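Long-range contact in bartonella effector protein (Bep) substrate of VirB T4SS (Bartonella clarridgeiae, PDB 4XI8), which probably transfers AMP from ATP to threonine or tyrosine hydroxyls of target proteins through the Fic domain that this chain contains: residues 130-135 and 198-203. Numbering follows the deposited sequence.
Sequences EVSTVF and PMLHLF
Residues 130-135 and 198-203 are each a piece of a longer helix; the axes of the two segments approach to 9.4 Å with their N-to-C directions at 124°, so the segments cross obliquely rather than running alongside each other. The backbones come nearest at Ser132 and Met199, with CA atoms 6.2 Å apart. No hydrogen bond spans the interface; Phe203 and Ser132 contribute the largest, nearly equal shares of the buried surface. The CG of Phe203 lies anti to its own carbonyl carbon, and its ring reaches between Val131, Ser132 and Phe135. Val131 CG1, anti to its backbone N, sits over one face of this ring, 3.9 Å from the centroid and 25° off the normal, a CH-pi contact. The CZ edge of Phe203 points at the face of Phe135 in a T-shaped pair: the planes meet at 79°, and CZ lies 3.8 Å from Phe135 CG, offset toward the rim. Both segments belong to the mainly helical Fic (Fido) domain, where the contact ties helix 124-140 to helix 197-206; Phe156 of helix 148-162 adds a second edge-to-face partner for Phe135. Met199, its chain bent at chi2, brings its CE to the edge of the Phe135 ring, 3.5 Å from CE2, while SD makes an oblique Met-aromatic contact. Ser132 OG lies beside Leu200 CD2 and obliquely to the Phe203 ring, yet its hydrogen bond goes to the carbonyl O of Ile128, one turn earlier, which satisfies this buried hydroxyl within its own helix.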
ATOM      1  N   GLU A 130     -26.377  -2.197  13.827  1.00 54.94           N
ATOM      2  CA  GLU A 130     -26.519  -1.009  14.659  1.00 55.54           C
ATOM      3  C   GLU A 130     -25.471   0.040  14.308  1.00 64.23           C
ATOM      4  O   GLU A 130     -25.767   1.234  14.266  1.00 71.02           O
ATOM      5  CB  GLU A 130     -26.422  -1.376  16.140  1.00 56.54           C
ATOM      6  CG  GLU A 130     -27.645  -2.093  16.692  1.00 81.27           C
ATOM      7  CD  GLU A 130     -28.867  -1.194  16.776  1.00 94.21           C
ATOM      8  OE1 GLU A 130     -28.705   0.044  16.728  1.00 87.99           O
ATOM      9  OE2 GLU A 130     -29.991  -1.726  16.891  1.00100.31           O
ATOM     10  N   VAL A 131     -24.247  -0.407  14.052  1.00 57.10           N
ATOM     11  CA  VAL A 131     -23.165   0.505  13.713  1.00 49.20           C
ATOM     12  C   VAL A 131     -23.356   1.078  12.311  1.00 57.50           C
ATOM     13  O   VAL A 131     -23.135   2.268  12.082  1.00 62.63           O
ATOM     14  CB  VAL A 131     -21.792  -0.198  13.807  1.00 47.49           C
ATOM     15  CG1 VAL A 131     -20.696   0.660  13.194  1.00 43.43           C
ATOM     16  CG2 VAL A 131     -21.472  -0.520  15.253  1.00 55.91           C
ATOM     17  N   SER A 132     -23.785   0.229  11.383  1.00 47.65           N
ATOM     18  CA  SER A 132     -23.980   0.640   9.995  1.00 43.99           C
ATOM     19  C   SER A 132     -25.011   1.758   9.864  1.00 46.14           C
ATOM     20  O   SER A 132     -24.820   2.698   9.098  1.00 57.54           O
ATOM     21  CB  SER A 132     -24.405  -0.554   9.138  1.00 46.44           C
ATOM     22  OG  SER A 132     -23.500  -1.634   9.283  1.00 68.98           O
ATOM     23  N   THR A 133     -26.095   1.656  10.625  1.00 56.04           N
ATOM     24  CA  THR A 133     -27.159   2.654  10.580  1.00 46.39           C
ATOM     25  C   THR A 133     -26.688   4.013  11.084  1.00 54.43           C
ATOM     26  O   THR A 133     -26.928   5.039  10.446  1.00 61.04           O
ATOM     27  CB  THR A 133     -28.380   2.205  11.404  1.00 52.46           C
ATOM     28  OG1 THR A 133     -28.888   0.974  10.874  1.00 58.47           O
ATOM     29  CG2 THR A 133     -29.474   3.260  11.357  1.00 48.61           C
ATOM     30  N   VAL A 134     -26.012   4.015  12.228  1.00 55.70           N
ATOM     31  CA  VAL A 134     -25.514   5.250  12.819  1.00 57.30           C
ATOM     32  C   VAL A 134     -24.409   5.861  11.960  1.00 51.02           C
ATOM     33  O   VAL A 134     -24.318   7.083  11.829  1.00 52.78           O
ATOM     34  CB  VAL A 134     -24.988   5.012  14.249  1.00 65.51           C
ATOM     35  CG1 VAL A 134     -24.529   6.317  14.877  1.00 67.04           C
ATOM     36  CG2 VAL A 134     -26.065   4.362  15.103  1.00 47.76           C
ATOM     37  N   PHE A 135     -23.580   5.008  11.368  1.00 43.76           N
ATOM     38  CA  PHE A 135     -22.489   5.468  10.515  1.00 42.45           C
ATOM     39  C   PHE A 135     -23.033   6.185   9.280  1.00 46.80           C
ATOM     40  O   PHE A 135     -22.536   7.245   8.896  1.00 41.42           O
ATOM     41  CB  PHE A 135     -21.599   4.296  10.097  1.00 48.53           C
ATOM     42  CG  PHE A 135     -20.354   4.711   9.366  1.00 52.02           C
ATOM     43  CD1 PHE A 135     -19.252   5.181  10.063  1.00 53.87           C
ATOM     44  CD2 PHE A 135     -20.281   4.628   7.987  1.00 47.40           C
ATOM     45  CE1 PHE A 135     -18.104   5.563   9.397  1.00 47.21           C
ATOM     46  CE2 PHE A 135     -19.135   5.009   7.315  1.00 42.49           C
ATOM     47  CZ  PHE A 135     -18.045   5.476   8.022  1.00 51.32           C
ATOM     48  N   PRO A 198     -24.531  -2.775   0.900  1.00 60.15           N
ATOM     49  CA  PRO A 198     -23.069  -2.653   0.807  1.00 58.69           C
ATOM     50  C   PRO A 198     -22.417  -2.252   2.130  1.00 57.27           C
ATOM     51  O   PRO A 198     -21.295  -2.678   2.409  1.00 52.72           O
ATOM     52  CB  PRO A 198     -22.874  -1.556  -0.244  1.00 64.64           C
ATOM     53  CG  PRO A 198     -24.110  -1.599  -1.060  1.00 77.12           C
ATOM     54  CD  PRO A 198     -25.202  -1.903  -0.083  1.00 76.99           C
ATOM     55  N   MET A 199     -23.109  -1.444   2.928  1.00 61.87           N
ATOM     56  CA  MET A 199     -22.593  -1.033   4.229  1.00 43.60           C
ATOM     57  C   MET A 199     -22.530  -2.202   5.201  1.00 46.13           C
ATOM     58  O   MET A 199     -21.575  -2.332   5.967  1.00 57.34           O
ATOM     59  CB  MET A 199     -23.447   0.090   4.817  1.00 42.25           C
ATOM     60  CG  MET A 199     -22.873   1.472   4.585  1.00 57.30           C
ATOM     61  SD  MET A 199     -21.258   1.656   5.366  1.00 48.35           S
ATOM     62  CE  MET A 199     -20.769   3.254   4.734  1.00 53.38           C
ATOM     63  N   LEU A 200     -23.556  -3.047   5.172  1.00 48.85           N
ATOM     64  CA  LEU A 200     -23.588  -4.243   6.007  1.00 37.49           C
ATOM     65  C   LEU A 200     -22.435  -5.175   5.656  1.00 65.66           C
ATOM     66  O   LEU A 200     -21.782  -5.729   6.540  1.00 73.91           O
ATOM     67  CB  LEU A 200     -24.924  -4.971   5.854  1.00 40.66           C
ATOM     68  CG  LEU A 200     -26.159  -4.243   6.389  1.00 49.82           C
ATOM     69  CD1 LEU A 200     -27.422  -5.033   6.083  1.00 54.70           C
ATOM     70  CD2 LEU A 200     -26.030  -3.990   7.884  1.00 39.32           C
ATOM     71  N   HIS A 201     -22.192  -5.343   4.360  1.00 60.66           N
ATOM     72  CA  HIS A 201     -21.091  -6.169   3.878  1.00 59.11           C
ATOM     73  C   HIS A 201     -19.736  -5.632   4.326  1.00 56.74           C
ATOM     74  O   HIS A 201     -18.826  -6.402   4.634  1.00 53.03           O
ATOM     75  CB  HIS A 201     -21.127  -6.268   2.352  1.00 53.88           C
ATOM     76  CG  HIS A 201     -22.263  -7.083   1.824  1.00 52.82           C
ATOM     77  ND1 HIS A 201     -22.517  -7.224   0.477  1.00 54.19           N
ATOM     78  CD2 HIS A 201     -23.216  -7.807   2.464  1.00 59.74           C
ATOM     79  CE1 HIS A 201     -23.575  -7.997   0.309  1.00 63.67           C
ATOM     80  NE2 HIS A 201     -24.017  -8.363   1.496  1.00 67.65           N
ATOM     81  N   LEU A 202     -19.608  -4.309   4.356  1.00 50.64           N
ATOM     82  CA  LEU A 202     -18.361  -3.671   4.759  1.00 49.49           C
ATOM     83  C   LEU A 202     -18.025  -3.994   6.209  1.00 51.29           C
ATOM     84  O   LEU A 202     -16.979  -4.571   6.498  1.00 55.66           O
ATOM     85  CB  LEU A 202     -18.449  -2.154   4.554  1.00 44.94           C
ATOM     86  CG  LEU A 202     -17.168  -1.314   4.623  1.00 34.44           C
ATOM     87  CD1 LEU A 202     -17.300  -0.091   3.731  1.00 35.54           C
ATOM     88  CD2 LEU A 202     -16.846  -0.889   6.049  1.00 39.85           C
ATOM     89  N   PHE A 203     -18.931  -3.636   7.114  1.00 51.53           N
ATOM     90  CA  PHE A 203     -18.715  -3.828   8.544  1.00 54.04           C
ATOM     91  C   PHE A 203     -18.616  -5.302   8.930  1.00 45.76           C
ATOM     92  O   PHE A 203     -17.975  -5.646   9.923  1.00 32.01           O
ATOM     93  CB  PHE A 203     -19.827  -3.143   9.339  1.00 32.94           C
ATOM     94  CG  PHE A 203     -19.647  -1.657   9.460  1.00 43.49           C
ATOM     95  CD1 PHE A 203     -18.660  -1.130  10.278  1.00 39.79           C
ATOM     96  CD2 PHE A 203     -20.451  -0.786   8.744  1.00 48.01           C
ATOM     97  CE1 PHE A 203     -18.485   0.237  10.388  1.00 38.97           C
ATOM     98  CE2 PHE A 203     -20.283   0.582   8.849  1.00 54.03           C
ATOM     99  CZ  PHE A 203     -19.298   1.094   9.672  1.00 41.52           C
TER